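Local coordinates for protein adenylyltransferase VopS (Vibrio parahaemolyticus, PDB 3LET), which transfers AMP from ATP to a threonine of host Rho GTPases, blocking their downstream signalling and actin assembly during infection, at residues H130-A133 with A134-I138; D260-L263 with G264-L267. All coordinates share one frame; numbering follows the deposited sequence.

Contact 1 (H130-A133 with A134-I138); sequences HLKA and AQRHI
The carbonyl oxygen of K132 takes two hydrogen bonds, one from the backbone and one from water. R136 N donates to K132 O at 2.9 Å, and water 1 donates a second hydrogen bond to it. The same water donates to Q135 OE1 at 2.8 Å, so it ties the amide end of Q135 back to the helix backbone one turn earlier. That amide reaches the water because CG of Q135 stands anti to the backbone N (chi1 -174°) and the chain runs on extended; its other end, NE2, is bonded to E139, which fixes the rotation of the group. K132 lies alongside Q135 and points the same way, its CG 4.2 Å from Q135 OE1. R136 comes over the K132 carbonyl from another side: its CG touches K132 O at 3.3 Å, and the guanidinium then lies with one face over K132 O and A133 N, both near the rim of the group. NH2 reaches K132 CB at 3.6 Å, while NH1 settles near A133 CA. The two cationic ends stay apart, with K132 NZ 5.9 Å from R136 NH2.

All of this decorates the last turns of the long helix 113-139, within the VopS N-terminal family region, and the usual i to i+4 bonds run through it. Q135 N meets L131 O at 2.9 Å, whereas A134 N to H130 O is longer, 3.3 Å. Unlike K132 and R136, L131 is buried against L82 and I86 of helix 77-86 and M244 of helix 238-255. A134, Q135 and I138 meet Y274, at the end of helix 260-274, and H137 NE2 hydrogen-bonds to the backbone O of L310 near the C-terminus.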
loop_
_atom_site.group_PDB
_atom_site.type_symbol
_atom_site.label_atom_id
_atom_site.label_comp_id
_atom_site.label_asym_id
_atom_site.label_seq_id
_atom_site.Cartn_x
_atom_site.Cartn_y
_atom_site.Cartn_z
ATOM N N HIS A 130 -1.707 9.975 -7.673
ATOM C CA HIS A 130 -2.401 8.708 -7.971
ATOM C C HIS A 130 -3.131 8.186 -6.761
ATOM O O HIS A 130 -4.230 7.643 -6.880
ATOM C CB HIS A 130 -1.399 7.682 -8.498
ATOM C CG HIS A 130 -0.776 8.090 -9.800
ATOM N ND1 HIS A 130 0.444 7.620 -10.233
ATOM C CD2 HIS A 130 -1.206 8.961 -10.747
ATOM C CE1 HIS A 130 0.729 8.165 -11.407
ATOM N NE2 HIS A 130 -0.252 8.984 -11.738
ATOM N N LEU A 131 -2.529 8.347 -5.589
ATOM C CA LEU A 131 -3.199 7.915 -4.362
ATOM C C LEU A 131 -4.417 8.797 -4.163
ATOM O O LEU A 131 -5.477 8.341 -3.733
ATOM C CB LEU A 131 -2.279 8.070 -3.159
ATOM C CG LEU A 131 -1.000 7.234 -3.307
ATOM C CD1 LEU A 131 -0.123 7.364 -2.070
ATOM C CD2 LEU A 131 -1.317 5.772 -3.555
ATOM N N LYS A 132 -4.270 10.089 -4.431
ATOM C CA LYS A 132 -5.382 10.998 -4.173
ATOM C C LYS A 132 -6.509 10.766 -5.154
ATOM O O LYS A 132 -7.658 11.018 -4.831
ATOM C CB LYS A 132 -4.933 12.464 -4.260
ATOM C CG LYS A 132 -4.153 12.857 -3.005
ATOM C CD LYS A 132 -3.970 14.356 -2.928
ATOM C CE LYS A 132 -3.587 14.789 -1.538
ATOM N NZ LYS A 132 -3.434 16.270 -1.460
ATOM N N ALA A 133 -6.181 10.334 -6.368
ATOM C CA ALA A 133 -7.230 10.088 -7.360
ATOM C C ALA A 133 -8.076 8.906 -6.871
ATOM O O ALA A 133 -9.305 8.937 -6.964
ATOM C CB ALA A 133 -6.632 9.803 -8.731
ATOM N N ALA A 134 -7.426 7.873 -6.328
ATOM C CA ALA A 134 -8.186 6.711 -5.834
ATOM C C ALA A 134 -8.987 7.144 -4.619
ATOM O O ALA A 134 -10.143 6.756 -4.452
ATOM C CB ALA A 134 -7.256 5.548 -5.474
ATOM N N GLN A 135 -8.377 7.962 -3.768
ATOM C CA GLN A 135 -8.991 8.381 -2.529
ATOM C C GLN A 135 -10.279 9.198 -2.793
ATOM O O GLN A 135 -11.279 9.025 -2.093
ATOM C CB GLN A 135 -8.014 9.248 -1.732
ATOM C CG GLN A 135 -8.514 9.618 -0.356
ATOM C CD GLN A 135 -7.543 10.545 0.386
ATOM O OE1 GLN A 135 -6.894 11.392 -0.223
ATOM N NE2 GLN A 135 -7.460 10.393 1.702
ATOM N N ARG A 136 -10.243 10.096 -3.767
ATOM C CA ARG A 136 -11.476 10.869 -4.085
ATOM C C ARG A 136 -12.627 9.889 -4.371
ATOM O O ARG A 136 -13.769 10.065 -3.901
ATOM C CB ARG A 136 -11.275 11.790 -5.293
ATOM C CG ARG A 136 -10.291 12.931 -5.045
ATOM C CD ARG A 136 -9.855 13.684 -6.335
ATOM N NE ARG A 136 -8.591 14.362 -6.044
ATOM C CZ ARG A 136 -7.510 14.346 -6.809
ATOM N NH1 ARG A 136 -7.521 13.753 -7.992
ATOM N NH2 ARG A 136 -6.419 14.983 -6.402
ATOM N N HIS A 137 -12.342 8.851 -5.148
ATOM C CA HIS A 137 -13.396 7.914 -5.508
ATOM C C HIS A 137 -13.861 7.098 -4.292
ATOM O O HIS A 137 -15.059 6.962 -4.024
ATOM C CB HIS A 137 -12.945 6.934 -6.577
ATOM C CG HIS A 137 -13.987 5.902 -6.880
ATOM N ND1 HIS A 137 -15.089 6.176 -7.664
ATOM C CD2 HIS A 137 -14.154 4.637 -6.428
ATOM C CE1 HIS A 137 -15.861 5.108 -7.725
ATOM N NE2 HIS A 137 -15.322 4.160 -6.976
ATOM N N ILE A 138 -12.897 6.532 -3.580
ATOM C CA ILE A 138 -13.191 5.597 -2.499
ATOM C C ILE A 138 -13.835 6.280 -1.298
ATOM O O ILE A 138 -14.858 5.819 -0.820
ATOM C CB ILE A 138 -11.930 4.800 -2.109
ATOM C CG1 ILE A 138 -11.551 3.913 -3.296
ATOM C CG2 ILE A 138 -12.201 3.960 -0.871
ATOM C CD1 ILE A 138 -10.167 3.323 -3.245
HETATM O O HOH W 1 -7.987 12.692 -2.411
#

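Contact 2 (D260-L263 with G264-L267); sequences DKDL and GKHL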
loop_
_atom_site.group_PDB
_atom_site.type_symbol
_atom_site.label_atom_id
_atom_site.label_comp_id
_atom_site.label_asym_id
_atom_site.label_seq_id
_atom_site.Cartn_x
_atom_site.Cartn_y
_atom_site.Cartn_z
ATOM N N ASP A 260 -23.246 -0.989 9.423
ATOM C CA ASP A 260 -22.881 -2.393 9.304
ATOM C C ASP A 260 -23.266 -2.972 7.949
ATOM O O ASP A 260 -22.538 -3.799 7.402
ATOM C CB ASP A 260 -23.546 -3.208 10.410
ATOM C CG ASP A 260 -22.958 -2.918 11.775
ATOM O OD1 ASP A 260 -21.847 -2.342 11.832
ATOM O OD2 ASP A 260 -23.600 -3.268 12.790
ATOM N N LYS A 261 -24.401 -2.547 7.398
ATOM C CA LYS A 261 -24.854 -3.144 6.150
ATOM C C LYS A 261 -24.028 -2.622 4.971
ATOM O O LYS A 261 -24.059 -3.198 3.871
ATOM C CB LYS A 261 -26.347 -2.870 5.909
ATOM C CG LYS A 261 -26.649 -1.425 5.572
ATOM C CD LYS A 261 -28.103 -1.226 5.145
ATOM C CE LYS A 261 -28.408 -1.927 3.826
ATOM N NZ LYS A 261 -29.834 -1.764 3.424
ATOM N N ASP A 262 -23.298 -1.526 5.180
ATOM C CA ASP A 262 -22.443 -0.976 4.117
ATOM C C ASP A 262 -20.937 -1.242 4.303
ATOM O O ASP A 262 -20.138 -0.920 3.420
ATOM C CB ASP A 262 -22.624 0.549 4.002
ATOM C CG ASP A 262 -24.031 0.957 3.541
ATOM O OD1 ASP A 262 -24.712 0.153 2.864
ATOM O OD2 ASP A 262 -24.444 2.094 3.852
ATOM N N LEU A 263 -20.549 -1.798 5.436
ATOM C CA LEU A 263 -19.120 -1.987 5.712
ATOM C C LEU A 263 -18.470 -2.877 4.650
ATOM O O LEU A 263 -17.354 -2.602 4.214
ATOM C CB LEU A 263 -18.913 -2.582 7.105
ATOM C CG LEU A 263 -17.471 -2.914 7.464
ATOM C CD1 LEU A 263 -16.633 -1.638 7.448
ATOM C CD2 LEU A 263 -17.392 -3.618 8.806
ATOM N N GLY A 264 -19.140 -3.953 4.238
ATOM C CA GLY A 264 -18.533 -4.837 3.259
ATOM C C GLY A 264 -18.158 -4.089 1.986
ATOM O O GLY A 264 -17.114 -4.316 1.382
ATOM N N LYS A 265 -19.048 -3.209 1.545
ATOM C CA LYS A 265 -18.810 -2.432 0.328
ATOM C C LYS A 265 -17.578 -1.551 0.454
ATOM O O LYS A 265 -16.808 -1.413 -0.499
ATOM C CB LYS A 265 -20.029 -1.552 0.011
ATOM C CG LYS A 265 -21.206 -2.387 -0.422
ATOM C CD LYS A 265 -22.361 -1.498 -0.877
ATOM C CE LYS A 265 -23.698 -2.089 -0.496
ATOM N NZ LYS A 265 -24.141 -3.004 -1.542
ATOM N N HIS A 266 -17.435 -0.913 1.605
ATOM C CA HIS A 266 -16.306 -0.008 1.828
ATOM C C HIS A 266 -15.003 -0.786 1.910
ATOM O O HIS A 266 -13.970 -0.311 1.461
ATOM C CB HIS A 266 -16.496 0.801 3.110
ATOM C CG HIS A 266 -17.524 1.879 2.983
ATOM N ND1 HIS A 266 -17.232 3.114 2.447
ATOM C CD2 HIS A 266 -18.841 1.905 3.300
ATOM C CE1 HIS A 266 -18.324 3.862 2.449
ATOM N NE2 HIS A 266 -19.315 3.155 2.965
ATOM N N LEU A 267 -15.043 -1.984 2.484
ATOM C CA LEU A 267 -13.832 -2.806 2.507
ATOM C C LEU A 267 -13.444 -3.297 1.122
ATOM O O LEU A 267 -12.280 -3.263 0.744
ATOM C CB LEU A 267 -14.008 -3.984 3.470
ATOM C CG LEU A 267 -14.118 -3.519 4.941
ATOM C CD1 LEU A 267 -14.422 -4.756 5.790
ATOM C CD2 LEU A 267 -12.820 -2.823 5.429
HETATM O O HOH W 2 -21.609 -5.360 4.999
HETATM O O HOH W 3 -21.915 -4.029 2.555
#
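L267 folds back over L263, one turn earlier in the first turns of helix 260-274. Its CB lies 3.7 Å from L263 O, and CG comes closer to that oxygen, at 3.4 Å, while also meeting L263 CD1 at 4.0 Å. With CG beside the backbone N (chi1 -67°), CD1 is carried back to L263 CG, 3.9 Å away, and the two leucines meet at a slant through their branched ends. L267 N donates to the same L263 O at 3.0 Å.

D262 O takes the corresponding i to i+4 bond: H266 N donates to it at 3.3 Å, and the imidazole brings an edge to the same oxygen, CD2 at 3.1 Å. Two waters complete this early part of the helix, water 2 joining D260 O to G264 N and water 3 joining K261 O to K265 N, each standing in for a direct i to i+4 bond.

K265 sends its amine away to the carbonyl of Y151. The side chain of L267 is about 10 Å from that of R286, which by similarity binds ATP. Within the Fic fold, L267 packs on I249 and L253 of helix 238-255 and on L288 of helix 281-295, H266 also touches L253, and K265 rests on Y289 of helix 281-295.

Both contacts are local, between side chains and backbone about one turn apart within one continuous helix, and each is partly buried, but they sit at different places: contact 1 near the end of helix 113-139 in the N-terminal region, contact 2 in the first turns of helix 260-274 in the Fic region. Their centres are 18 Å apart and they do not touch, yet helix 238-255 packs against both, and Y274, which ends contact 2's helix, reaches contact 1. Across its own turn, contact 1 is largely polar, with a water and a guanidinium at a carbonyl; contact 2 adds a leucine pair, and its waters bridge the backbone itself rather than a side chain.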